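Local coordinates for protein monooxygenase (Agrobacterium tumefaciens, PDB 2I7G) that probably acts as a flavin-dependent monooxygenase of the bacterial luciferase-like family, built on a TIM barrel, with its natural substrate not established, at residues D328-Q333 with E349-K354; E53-A58 with D64-G69; D265-Q270 with L306-P311. All blocks are in the same frame, centred on the assembly; numbering follows the deposited sequence.

Contact 1 of 3, residues D328-Q333 with E349-K354; sequences DRFLLQ and ELYGTK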
ATOM      1  N   ASP B 328     -19.722  21.174   0.053  1.00 23.01           N
ATOM      2  CA  ASP B 328     -19.039  20.951   1.360  1.00 23.70           C
ATOM      3  C   ASP B 328     -17.514  20.900   1.275  1.00 23.28           C
ATOM      4  O   ASP B 328     -16.808  21.079   2.274  1.00 24.48           O
ATOM      5  CB  ASP B 328     -19.495  19.612   1.919  1.00 23.65           C
ATOM      6  CG  ASP B 328     -20.986  19.590   2.122  1.00 27.04           C
ATOM      7  OD1 ASP B 328     -21.484  20.320   3.007  1.00 31.45           O
ATOM      8  OD2 ASP B 328     -21.660  18.891   1.346  1.00 29.71           O
ATOM      9  N   ARG B 329     -17.026  20.622   0.082  1.00 22.78           N
ATOM     10  CA  ARG B 329     -15.626  20.370  -0.098  1.00 22.63           C
ATOM     11  C   ARG B 329     -15.187  20.940  -1.464  1.00 21.42           C
ATOM     12  O   ARG B 329     -15.977  20.953  -2.408  1.00 21.28           O
ATOM     13  CB  ARG B 329     -15.367  18.849   0.039  1.00 23.38           C
ATOM     14  CG  ARG B 329     -13.922  18.433  -0.291  1.00 23.36           C
ATOM     15  CD  ARG B 329     -13.735  16.898  -0.125  1.00 25.72           C
ATOM     16  NE  ARG B 329     -13.731  16.481   1.271  1.00 27.85           N
ATOM     17  CZ  ARG B 329     -13.435  15.226   1.684  1.00 28.73           C
ATOM     18  NH1 ARG B 329     -13.143  14.274   0.817  1.00 28.83           N
ATOM     19  NH2 ARG B 329     -13.409  14.955   2.969  1.00 28.01           N
ATOM     20  N   PHE B 330     -13.948  21.425  -1.519  1.00 20.89           N
ATOM     21  CA  PHE B 330     -13.337  22.003  -2.725  1.00 20.58           C
ATOM     22  C   PHE B 330     -11.960  21.392  -2.857  1.00 21.24           C
ATOM     23  O   PHE B 330     -11.135  21.556  -1.945  1.00 21.75           O
ATOM     24  CB  PHE B 330     -13.239  23.542  -2.612  1.00 20.32           C
ATOM     25  CG  PHE B 330     -12.481  24.189  -3.723  1.00 22.66           C
ATOM     26  CD1 PHE B 330     -13.139  24.532  -4.917  1.00 23.10           C
ATOM     27  CD2 PHE B 330     -11.101  24.456  -3.600  1.00 19.96           C
ATOM     28  CE1 PHE B 330     -12.452  25.112  -5.985  1.00 21.23           C
ATOM     29  CE2 PHE B 330     -10.404  25.100  -4.655  1.00 20.77           C
ATOM     30  CZ  PHE B 330     -11.079  25.403  -5.857  1.00 22.32           C
ATOM     31  N   LEU B 331     -11.677  20.707  -3.974  1.00 20.90           N
ATOM     32  CA  LEU B 331     -10.388  20.076  -4.203  1.00 21.55           C
ATOM     33  C   LEU B 331      -9.714  20.650  -5.456  1.00 21.94           C
ATOM     34  O   LEU B 331     -10.309  20.674  -6.534  1.00 22.63           O
ATOM     35  CB  LEU B 331     -10.534  18.554  -4.390  1.00 22.54           C
ATOM     36  CG  LEU B 331     -10.970  17.686  -3.214  1.00 25.08           C
ATOM     37  CD1 LEU B 331     -10.713  16.192  -3.633  1.00 27.33           C
ATOM     38  CD2 LEU B 331     -10.213  18.062  -1.899  1.00 25.72           C
ATOM     39  N   LEU B 332      -8.469  21.083  -5.299  1.00 22.62           N
ATOM     40  CA  LEU B 332      -7.770  21.791  -6.373  1.00 22.15           C
ATOM     41  C   LEU B 332      -6.607  20.932  -6.872  1.00 22.60           C
ATOM     42  O   LEU B 332      -5.786  20.481  -6.038  1.00 22.81           O
ATOM     43  CB  LEU B 332      -7.238  23.100  -5.762  1.00 22.84           C
ATOM     44  CG  LEU B 332      -6.470  23.990  -6.732  1.00 23.36           C
ATOM     45  CD1 LEU B 332      -7.338  24.427  -7.943  1.00 23.64           C
ATOM     46  CD2 LEU B 332      -5.799  25.245  -5.973  1.00 22.76           C
ATOM     47  N   GLN B 333      -6.488  20.755  -8.189  1.00 22.31           N
ATOM     48  CA  GLN B 333      -5.346  20.035  -8.781  1.00 23.73           C
ATOM     49  C   GLN B 333      -4.446  21.069  -9.469  1.00 24.65           C
ATOM     50  O   GLN B 333      -4.828  21.648 -10.499  1.00 23.38           O
ATOM     51  CB  GLN B 333      -5.818  18.952  -9.762  1.00 24.26           C
ATOM     52  CG  GLN B 333      -4.647  18.251 -10.462  1.00 24.44           C
ATOM     53  CD  GLN B 333      -5.083  17.077 -11.342  1.00 28.49           C
ATOM     54  OE1 GLN B 333      -5.815  16.182 -10.906  1.00 41.41           O
ATOM     55  NE2 GLN B 333      -4.583  17.040 -12.520  1.00 27.84           N
ATOM     56  N   GLU B 349       1.718  26.652  -0.038  0.50 22.72           N
ATOM     57  CA  GLU B 349       1.865  27.626   1.042  0.50 22.64           C
ATOM     58  C   GLU B 349       0.818  28.738   0.948  0.50 22.37           C
ATOM     59  O   GLU B 349       0.125  29.019   1.925  0.50 21.69           O
ATOM     60  CB  GLU B 349       3.280  28.218   1.074  0.50 23.79           C
ATOM     61  CG  GLU B 349       3.398  29.379   2.063  0.50 26.76           C
ATOM     62  CD  GLU B 349       4.567  29.255   3.042  0.50 32.57           C
ATOM     63  OE1 GLU B 349       4.734  28.179   3.672  0.50 34.57           O
ATOM     64  OE2 GLU B 349       5.290  30.259   3.221  0.50 33.51           O
ATOM     65  N   LEU B 350       0.694  29.353  -0.227  1.00 21.69           N
ATOM     66  CA  LEU B 350      -0.310  30.425  -0.427  1.00 22.57           C
ATOM     67  C   LEU B 350      -1.740  29.927  -0.246  1.00 22.16           C
ATOM     68  O   LEU B 350      -2.596  30.626   0.326  1.00 22.58           O
ATOM     69  CB  LEU B 350      -0.129  31.085  -1.792  1.00 23.06           C
ATOM     70  CG  LEU B 350       1.150  31.920  -1.930  1.00 23.02           C
ATOM     71  CD1 LEU B 350       1.275  32.299  -3.398  1.00 23.10           C
ATOM     72  CD2 LEU B 350       1.162  33.177  -1.002  1.00 22.96           C
ATOM     73  N   TYR B 351      -2.002  28.716  -0.739  1.00 21.94           N
ATOM     74  CA  TYR B 351      -3.316  28.077  -0.572  1.00 22.45           C
ATOM     75  C   TYR B 351      -3.687  27.960   0.932  1.00 22.68           C
ATOM     76  O   TYR B 351      -4.764  28.426   1.360  1.00 24.08           O
ATOM     77  CB  TYR B 351      -3.289  26.717  -1.291  1.00 23.62           C
ATOM     78  CG  TYR B 351      -4.617  26.013  -1.465  1.00 22.68           C
ATOM     79  CD1 TYR B 351      -5.845  26.676  -1.265  1.00 23.45           C
ATOM     80  CD2 TYR B 351      -4.637  24.656  -1.835  1.00 23.70           C
ATOM     81  CE1 TYR B 351      -7.078  25.982  -1.442  1.00 22.35           C
ATOM     82  CE2 TYR B 351      -5.860  23.970  -2.038  1.00 21.93           C
ATOM     83  CZ  TYR B 351      -7.058  24.633  -1.833  1.00 23.00           C
ATOM     84  OH  TYR B 351      -8.242  23.959  -2.036  1.00 22.89           O
ATOM     85  N   GLY B 352      -2.796  27.389   1.743  1.00 22.48           N
ATOM     86  CA  GLY B 352      -3.107  27.171   3.167  1.00 23.94           C
ATOM     87  C   GLY B 352      -3.080  28.443   3.988  1.00 24.69           C
ATOM     88  O   GLY B 352      -3.895  28.615   4.911  1.00 24.54           O
ATOM     89  N   THR B 353      -2.177  29.364   3.662  1.00 24.73           N
ATOM     90  CA  THR B 353      -1.971  30.518   4.538  1.00 25.69           C
ATOM     91  C   THR B 353      -2.761  31.770   4.142  1.00 27.02           C
ATOM     92  O   THR B 353      -2.997  32.640   5.000  1.00 27.44           O
ATOM     93  CB  THR B 353      -0.474  30.874   4.720  1.00 26.67           C
ATOM     94  OG1 THR B 353       0.040  31.406   3.483  1.00 27.76           O
ATOM     95  CG2 THR B 353       0.308  29.624   5.150  1.00 23.83           C
ATOM     96  N   LYS B 354      -3.153  31.883   2.868  1.00 26.09           N
ATOM     97  CA  LYS B 354      -3.886  33.069   2.408  1.00 26.99           C
ATOM     98  C   LYS B 354      -5.278  32.738   1.914  1.00 26.64           C
ATOM     99  O   LYS B 354      -6.264  33.369   2.360  1.00 27.39           O
ATOM    100  CB  LYS B 354      -3.122  33.856   1.330  1.00 28.07           C
ATOM    101  CG  LYS B 354      -1.651  34.164   1.625  1.00 32.37           C
ATOM    102  CD  LYS B 354      -1.437  35.005   2.887  1.00 40.27           C
ATOM    103  CE  LYS B 354      -0.027  34.732   3.461  1.00 44.03           C
ATOM    104  NZ  LYS B 354       0.301  35.600   4.644  1.00 44.06           N
TER

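Contact 2 of 3, residues E53-A58 with D64-G69; sequences EEIELA and DVFGLG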
ATOM      1  N   GLU B  53       6.725  15.747   0.125  1.00 22.74           N
ATOM      2  CA  GLU B  53       6.943  17.127   0.570  1.00 24.50           C
ATOM      3  C   GLU B  53       5.683  17.992   0.372  1.00 23.62           C
ATOM      4  O   GLU B  53       5.367  18.802   1.245  1.00 24.38           O
ATOM      5  CB  GLU B  53       8.131  17.749  -0.140  1.00 24.11           C
ATOM      6  CG  GLU B  53       9.487  17.148   0.301  1.00 25.27           C
ATOM      7  CD  GLU B  53      10.658  17.781  -0.463  1.00 30.73           C
ATOM      8  OE1 GLU B  53      10.404  18.690  -1.312  1.00 35.92           O
ATOM      9  OE2 GLU B  53      11.832  17.404  -0.186  1.00 35.71           O
ATOM     10  N   GLU B  54       4.997  17.820  -0.759  1.00 23.91           N
ATOM     11  CA  GLU B  54       3.715  18.518  -1.020  1.00 24.59           C
ATOM     12  C   GLU B  54       2.720  18.199   0.086  1.00 23.24           C
ATOM     13  O   GLU B  54       2.064  19.106   0.588  1.00 22.21           O
ATOM     14  CB  GLU B  54       3.040  18.106  -2.353  1.00 24.97           C
ATOM     15  CG  GLU B  54       3.836  18.429  -3.616  1.00 28.99           C
ATOM     16  CD  GLU B  54       3.169  17.832  -4.894  1.00 29.21           C
ATOM     17  OE1 GLU B  54       3.920  17.314  -5.755  1.00 29.29           O
ATOM     18  OE2 GLU B  54       1.902  17.884  -4.998  1.00 31.01           O
ATOM     19  N   ILE B  55       2.547  16.905   0.375  1.00 22.68           N
ATOM     20  CA  ILE B  55       1.510  16.461   1.346  1.00 22.05           C
ATOM     21  C   ILE B  55       1.863  16.960   2.746  1.00 22.77           C
ATOM     22  O   ILE B  55       0.997  17.464   3.478  1.00 21.22           O
ATOM     23  CB  ILE B  55       1.348  14.913   1.322  1.00 22.37           C
ATOM     24  CG1 ILE B  55       0.880  14.483  -0.066  1.00 23.37           C
ATOM     25  CG2 ILE B  55       0.282  14.481   2.345  1.00 22.89           C
ATOM     26  CD1 ILE B  55       1.020  12.947  -0.345  1.00 22.98           C
ATOM     27  N   GLU B  56       3.132  16.857   3.126  0.50 22.49           N
ATOM     28  CA  GLU B  56       3.541  17.321   4.443  0.50 22.76           C
ATOM     29  C   GLU B  56       3.315  18.834   4.597  0.50 22.40           C
ATOM     30  O   GLU B  56       2.836  19.287   5.647  0.50 22.10           O
ATOM     31  CB  GLU B  56       4.996  16.974   4.726  0.50 23.55           C
ATOM     32  CG  GLU B  56       5.309  15.476   4.823  0.50 23.72           C
ATOM     33  CD  GLU B  56       6.751  15.195   4.435  0.50 27.30           C
ATOM     34  OE1 GLU B  56       7.542  16.165   4.385  0.50 30.39           O
ATOM     35  OE2 GLU B  56       7.100  14.026   4.157  0.50 29.78           O
ATOM     36  N   LEU B  57       3.628  19.598   3.550  1.00 22.41           N
ATOM     37  CA  LEU B  57       3.409  21.035   3.599  1.00 23.07           C
ATOM     38  C   LEU B  57       1.927  21.343   3.731  1.00 21.66           C
ATOM     39  O   LEU B  57       1.556  22.177   4.547  1.00 21.56           O
ATOM     40  CB  LEU B  57       4.001  21.743   2.373  1.00 22.41           C
ATOM     41  CG  LEU B  57       3.805  23.274   2.429  1.00 21.98           C
ATOM     42  CD1 LEU B  57       4.458  23.866   3.687  1.00 21.62           C
ATOM     43  CD2 LEU B  57       4.362  23.919   1.148  1.00 24.58           C
ATOM     44  N   ALA B  58       1.103  20.675   2.915  1.00 21.38           N
ATOM     45  CA  ALA B  58      -0.355  20.849   2.953  1.00 21.32           C
ATOM     46  C   ALA B  58      -0.887  20.591   4.352  1.00 20.21           C
ATOM     47  O   ALA B  58      -1.708  21.357   4.867  1.00 21.38           O
ATOM     48  CB  ALA B  58      -1.033  19.926   1.948  1.00 21.38           C
ATOM     49  N   ASP B  64      -7.219  20.659   4.392  1.00 22.86           N
ATOM     50  CA  ASP B  64      -8.110  19.654   4.996  1.00 22.75           C
ATOM     51  C   ASP B  64      -8.001  18.277   4.401  1.00 22.07           C
ATOM     52  O   ASP B  64      -8.246  17.292   5.092  1.00 22.04           O
ATOM     53  CB  ASP B  64      -9.560  20.131   4.909  1.00 23.88           C
ATOM     54  CG  ASP B  64      -9.772  21.427   5.687  1.00 28.02           C
ATOM     55  OD1 ASP B  64      -9.505  21.424   6.917  1.00 25.56           O
ATOM     56  OD2 ASP B  64     -10.154  22.438   5.064  1.00 26.39           O
ATOM     57  N   VAL B  65      -7.677  18.203   3.105  1.00 21.01           N
ATOM     58  CA  VAL B  65      -7.721  16.926   2.378  1.00 22.09           C
ATOM     59  C   VAL B  65      -6.624  16.921   1.335  1.00 22.10           C
ATOM     60  O   VAL B  65      -6.361  17.954   0.708  1.00 22.02           O
ATOM     61  CB  VAL B  65      -9.063  16.774   1.587  1.00 22.47           C
ATOM     62  CG1 VAL B  65      -9.066  15.464   0.769  1.00 23.09           C
ATOM     63  CG2 VAL B  65     -10.267  16.895   2.510  1.00 24.91           C
ATOM     64  N   PHE B  66      -6.003  15.753   1.145  1.00 20.93           N
ATOM     65  CA  PHE B  66      -5.112  15.558   0.008  1.00 20.87           C
ATOM     66  C   PHE B  66      -5.466  14.236  -0.690  1.00 22.43           C
ATOM     67  O   PHE B  66      -5.535  13.163  -0.022  1.00 21.96           O
ATOM     68  CB  PHE B  66      -3.641  15.556   0.499  1.00 21.23           C
ATOM     69  CG  PHE B  66      -2.616  15.896  -0.589  1.00 22.50           C
ATOM     70  CD1 PHE B  66      -1.888  17.098  -0.512  1.00 24.99           C
ATOM     71  CD2 PHE B  66      -2.408  15.040  -1.656  1.00 26.64           C
ATOM     72  CE1 PHE B  66      -0.949  17.444  -1.490  1.00 24.86           C
ATOM     73  CE2 PHE B  66      -1.474  15.354  -2.678  1.00 25.10           C
ATOM     74  CZ  PHE B  66      -0.739  16.579  -2.592  1.00 23.94           C
ATOM     75  N   GLY B  67      -5.684  14.329  -2.001  1.00 21.91           N
ATOM     76  CA  GLY B  67      -6.029  13.150  -2.841  1.00 21.59           C
ATOM     77  C   GLY B  67      -4.964  12.734  -3.839  1.00 22.11           C
ATOM     78  O   GLY B  67      -4.277  13.593  -4.428  1.00 22.67           O
ATOM     79  N   LEU B  68      -4.839  11.417  -4.076  1.00 20.92           N
ATOM     80  CA  LEU B  68      -3.897  10.910  -5.094  1.00 22.07           C
ATOM     81  C   LEU B  68      -4.694   9.985  -6.025  1.00 23.09           C
ATOM     82  O   LEU B  68      -5.450   9.094  -5.543  1.00 23.06           O
ATOM     83  CB  LEU B  68      -2.801  10.068  -4.468  1.00 22.49           C
ATOM     84  CG  LEU B  68      -1.967  10.750  -3.400  1.00 25.79           C
ATOM     85  CD1 LEU B  68      -0.906   9.749  -2.932  1.00 25.02           C
ATOM     86  CD2 LEU B  68      -1.229  11.993  -3.963  1.00 30.19           C
ATOM     87  N   GLY B  69      -4.558  10.226  -7.326  1.00 23.05           N
ATOM     88  CA  GLY B  69      -5.293   9.441  -8.324  1.00 24.66           C
ATOM     89  C   GLY B  69      -4.509   8.262  -8.847  1.00 26.43           C
ATOM     90  O   GLY B  69      -3.272   8.264  -8.859  1.00 29.16           O
TER

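Contact 3 of 3, residues D265-Q270 with L306-P311; sequences DKAADQ and LFLGEP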
ATOM      1  N   ASP B 265      -0.844  37.209 -12.916  1.00 22.19           N
ATOM      2  CA  ASP B 265       0.007  36.990 -14.098  1.00 24.35           C
ATOM      3  C   ASP B 265       1.047  35.899 -13.892  1.00 24.04           C
ATOM      4  O   ASP B 265       1.288  35.087 -14.818  1.00 23.58           O
ATOM      5  CB  ASP B 265       0.690  38.270 -14.592  1.00 25.23           C
ATOM      6  CG  ASP B 265      -0.291  39.245 -15.254  1.00 27.82           C
ATOM      7  OD1 ASP B 265      -1.386  38.837 -15.696  1.00 33.48           O
ATOM      8  OD2 ASP B 265       0.064  40.434 -15.365  1.00 37.08           O
ATOM      9  N   LYS B 266       1.665  35.848 -12.703  1.00 22.83           N
ATOM     10  CA  LYS B 266       2.604  34.767 -12.434  1.00 23.91           C
ATOM     11  C   LYS B 266       1.886  33.420 -12.451  1.00 23.06           C
ATOM     12  O   LYS B 266       2.372  32.447 -13.032  1.00 21.86           O
ATOM     13  CB  LYS B 266       3.316  34.959 -11.087  1.00 24.09           C
ATOM     14  CG  LYS B 266       4.485  35.980 -11.170  1.00 26.19           C
ATOM     15  CD  LYS B 266       4.959  36.309  -9.730  1.00 27.94           C
ATOM     16  CE  LYS B 266       6.188  37.192  -9.753  1.00 32.12           C
ATOM     17  NZ  LYS B 266       7.391  36.445 -10.201  1.00 33.81           N
ATOM     18  N   ALA B 267       0.718  33.352 -11.815  1.00 21.10           N
ATOM     19  CA  ALA B 267      -0.030  32.093 -11.830  1.00 22.34           C
ATOM     20  C   ALA B 267      -0.349  31.659 -13.272  1.00 22.68           C
ATOM     21  O   ALA B 267      -0.120  30.484 -13.635  1.00 24.11           O
ATOM     22  CB  ALA B 267      -1.286  32.226 -11.035  1.00 20.92           C
ATOM     23  N   ALA B 268      -0.876  32.579 -14.073  1.00 23.58           N
ATOM     24  CA  ALA B 268      -1.209  32.276 -15.473  1.00 24.87           C
ATOM     25  C   ALA B 268       0.036  31.845 -16.269  1.00 25.38           C
ATOM     26  O   ALA B 268       0.008  30.791 -16.937  1.00 25.26           O
ATOM     27  CB  ALA B 268      -1.878  33.501 -16.138  1.00 24.55           C
ATOM     28  N   ASP B 269       1.114  32.637 -16.187  0.60 24.72           N
ATOM     29  CA  ASP B 269       2.330  32.379 -16.975  0.60 25.46           C
ATOM     30  C   ASP B 269       2.914  31.016 -16.596  0.60 25.91           C
ATOM     31  O   ASP B 269       3.255  30.201 -17.469  0.60 25.70           O
ATOM     32  CB  ASP B 269       3.381  33.471 -16.756  0.60 25.22           C
ATOM     33  CG  ASP B 269       3.019  34.815 -17.411  0.60 25.73           C
ATOM     34  OD1 ASP B 269       2.072  34.898 -18.210  0.60 26.20           O
ATOM     35  OD2 ASP B 269       3.713  35.813 -17.103  0.60 28.32           O
ATOM     36  N   GLN B 270       3.006  30.766 -15.292  1.00 25.68           N
ATOM     37  CA  GLN B 270       3.632  29.544 -14.806  1.00 27.26           C
ATOM     38  C   GLN B 270       2.808  28.315 -15.167  1.00 27.95           C
ATOM     39  O   GLN B 270       3.384  27.274 -15.501  1.00 30.06           O
ATOM     40  CB  GLN B 270       3.921  29.609 -13.294  1.00 26.69           C
ATOM     41  CG  GLN B 270       4.998  30.637 -12.969  1.00 26.74           C
ATOM     42  CD  GLN B 270       5.167  30.895 -11.466  1.00 27.83           C
ATOM     43  OE1 GLN B 270       4.559  30.226 -10.617  1.00 27.82           O
ATOM     44  NE2 GLN B 270       5.992  31.913 -11.139  1.00 30.10           N
ATOM     45  N   LEU B 306     -11.255  27.111 -14.590  1.00 23.94           N
ATOM     46  CA  LEU B 306      -9.899  27.087 -13.995  1.00 23.24           C
ATOM     47  C   LEU B 306      -9.820  28.073 -12.825  1.00 24.40           C
ATOM     48  O   LEU B 306     -10.100  29.277 -13.000  1.00 24.35           O
ATOM     49  CB  LEU B 306      -8.838  27.453 -15.034  1.00 24.92           C
ATOM     50  CG  LEU B 306      -8.667  26.446 -16.192  1.00 25.89           C
ATOM     51  CD1 LEU B 306      -7.527  26.922 -17.133  1.00 25.81           C
ATOM     52  CD2 LEU B 306      -8.351  25.042 -15.617  1.00 25.39           C
ATOM     53  N   PHE B 307      -9.475  27.552 -11.636  1.00 23.41           N
ATOM     54  CA  PHE B 307      -9.415  28.346 -10.395  1.00 22.96           C
ATOM     55  C   PHE B 307      -7.963  28.807 -10.257  1.00 23.80           C
ATOM     56  O   PHE B 307      -7.099  28.098  -9.696  1.00 22.15           O
ATOM     57  CB  PHE B 307      -9.907  27.497  -9.211  1.00 23.71           C
ATOM     58  CG  PHE B 307     -11.399  27.415  -9.152  1.00 23.81           C
ATOM     59  CD1 PHE B 307     -12.113  27.990  -8.112  1.00 25.01           C
ATOM     60  CD2 PHE B 307     -12.094  26.742 -10.176  1.00 22.10           C
ATOM     61  CE1 PHE B 307     -13.487  27.911  -8.090  1.00 24.45           C
ATOM     62  CE2 PHE B 307     -13.487  26.668 -10.176  1.00 23.73           C
ATOM     63  CZ  PHE B 307     -14.180  27.259  -9.133  1.00 23.76           C
ATOM     64  N   LEU B 308      -7.689  29.984 -10.820  1.00 23.51           N
ATOM     65  CA  LEU B 308      -6.285  30.370 -11.052  1.00 23.46           C
ATOM     66  C   LEU B 308      -6.028  31.870 -10.820  1.00 23.92           C
ATOM     67  O   LEU B 308      -6.758  32.728 -11.348  1.00 23.18           O
ATOM     68  CB  LEU B 308      -5.907  30.023 -12.470  1.00 24.61           C
ATOM     69  CG  LEU B 308      -4.442  30.205 -12.840  1.00 25.72           C
ATOM     70  CD1 LEU B 308      -4.023  29.130 -13.798  1.00 30.32           C
ATOM     71  CD2 LEU B 308      -4.192  31.619 -13.448  1.00 24.69           C
ATOM     72  N   GLY B 309      -4.962  32.176 -10.082  1.00 21.77           N
ATOM     73  CA  GLY B 309      -4.593  33.582  -9.880  1.00 22.36           C
ATOM     74  C   GLY B 309      -3.907  33.822  -8.564  1.00 22.64           C
ATOM     75  O   GLY B 309      -3.463  32.875  -7.880  1.00 22.50           O
ATOM     76  N   GLU B 310      -3.805  35.110  -8.200  1.00 22.96           N
ATOM     77  CA  GLU B 310      -3.300  35.466  -6.866  1.00 23.49           C
ATOM     78  C   GLU B 310      -4.298  34.960  -5.786  1.00 22.81           C
ATOM     79  O   GLU B 310      -5.443  34.584  -6.114  1.00 22.82           O
ATOM     80  CB  GLU B 310      -3.091  36.985  -6.730  1.00 23.91           C
ATOM     81  CG  GLU B 310      -4.403  37.773  -6.790  1.00 24.18           C
ATOM     82  CD  GLU B 310      -4.198  39.270  -6.447  1.00 29.11           C
ATOM     83  OE1 GLU B 310      -3.038  39.742  -6.559  1.00 35.02           O
ATOM     84  OE2 GLU B 310      -5.194  39.944  -6.088  1.00 34.71           O
ATOM     85  N   PRO B 311      -3.858  34.893  -4.517  1.00 22.55           N
ATOM     86  CA  PRO B 311      -4.749  34.283  -3.512  1.00 22.91           C
ATOM     87  C   PRO B 311      -6.155  34.893  -3.378  1.00 23.75           C
ATOM     88  O   PRO B 311      -7.146  34.148  -3.285  1.00 22.68           O
ATOM     89  CB  PRO B 311      -3.925  34.348  -2.210  1.00 22.58           C
ATOM     90  CG  PRO B 311      -2.508  34.280  -2.706  1.00 24.60           C
ATOM     91  CD  PRO B 311      -2.534  35.203  -3.940  1.00 22.48           C
TER

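Contact 1 of 3, residues D328-Q333 with E349-K354
The hydroxyl of Tyr351 is held between a polar and an aromatic neighbour: it donates a hydrogen bond to the carbonyl of Gly25, and its OH lies 3.3 Å from CD2 of Phe330. The oxygen meets Phe330 at the ring edge, in the ring plane, also lying 3.6 Å from CE2 of that ring, so it faces C-H groups and not the pi cloud. With CG anti to the backbone N (chi1 -169°), Tyr351 reaches from the helix to the strand. Leu332, two residues beyond Phe330 on the same side of the strand, passes alongside the phenol, its CB 4.0 Å from Tyr351 OH. Its CD2 lies over one face of the tyrosine ring, displaced toward the rim, 4.1 Å from Tyr351 CE2. The buried hydroxyl thus has its polar demand met by the first strand while its surroundings here are apolar. Within the helix, Glu349 O accepts from both the backbone N and OG1 of Thr353. Arg329 forms salt bridges with Glu23 and Glu128. Phe330 and Leu332 turn outward to the helix while Leu331 points away from it, as in a barrel strand covered by a helix; in this TIM barrel the last strand, 329-333, is packed against the C-terminal helix 341-363.

Contact 2 of 3, residues E53-A58 with D64-G69
Phe66 is the bump of this contact, and the hollow that receives it is shaped by Glu54, Ile55 and Ala58 on one side of helix 53-58. One wall is Ile55, whose CG1 methylene sits over the middle of one ring face, 3.5 Å from the centroid of the Phe66 ring and only 5° off its normal, a well-centred CH-pi contact. Placing CG1 anti to the carbonyl carbon (chi1 -62°) puts this branch over the ring. Ala58 and Glu54 close the hollow at the ring edge. CB of Ala58, lying near the ring plane, touches CD1 of Phe66 at 3.8 Å. Glu54 lays its CB 4.1 Å from Phe66 CZ and continues in an extended chain until OE2 comes to the ring edge, 3.8 Å from CZ of Phe66. The other carboxylate oxygen, OE1, is paired with Arg47, which probably favours the charged form of this buried glutamate. A second, shallower meeting joins CD1 of Ile55 to CD2 of Leu68 at 4.4 Å. Helix and strand run nearly antiparallel, at 162°, as expected for the return half of the beta-alpha-beta crossover from strand 23-28 through helix 40-60 to strand 65-68. Helix 81-89 packs against Ile55 and Leu68, helix 341-363 against Glu54, and strand 23-28 against Ala58 and Phe66.

Contact 3 of 3, residues D265-Q270 with L306-P311
Leu308 begins the contact by extending its side chain toward helix 265-270, with CG anti to the backbone N (chi1 -173°). Its CD2 methyl does most of the touching: it lies 3.8 Å from CB of Ala267 and 4.0 Å from CB of Ala268, and comes within 3.5 Å of the backbone N of Ala268. One branched tip therefore rests on the backbone where two successive alanines offer little bulk. At Gly309 the strand itself becomes the surface, and CB of Ala267 approaches Gly309 CA at 3.8 Å, with Gly309 N equally near. The positive phi of this glycine (150°) is a conformation that a residue with a CB would find hard to adopt. Small residues on both sides let the axes come to 6.8 Å, with no hydrogen bond across the interface. Glu310 then turns the chain out of the strand, its backbone N bonded to Thr264 OG1, and occupies the N-cap position of helix 311-325. Pro311 opens that helix and packs against helix 341-363. Strand 307-309 pairs in parallel with strand 252-260, while helix 293-300 adds Phe296 and Arg300 against Ala268.

In the fold
From the N terminus, contact 2 comes first, closing the tight connection from helix 40-60 to strand 65-68, with five residues between the two segments. Contact 3 follows much later, bringing helix 264-272 against strand 307-309 across 35 residues that include helices 279-286 and 293-300. Contact 1 closes last, linking strand 329-333 to the C-terminal helix. The three loops run in series and neither nest nor cross. In space contact 1 lies between the others: Arg329 and Leu331 pack on Val65 of contact 2, while Phe330 meets Phe307, and Leu350 and Lys354 meet Pro311, of contact 3. Contacts 2 and 3 stay about 13 Å apart at their nearest atoms, yet all reach the same curled parallel sheet.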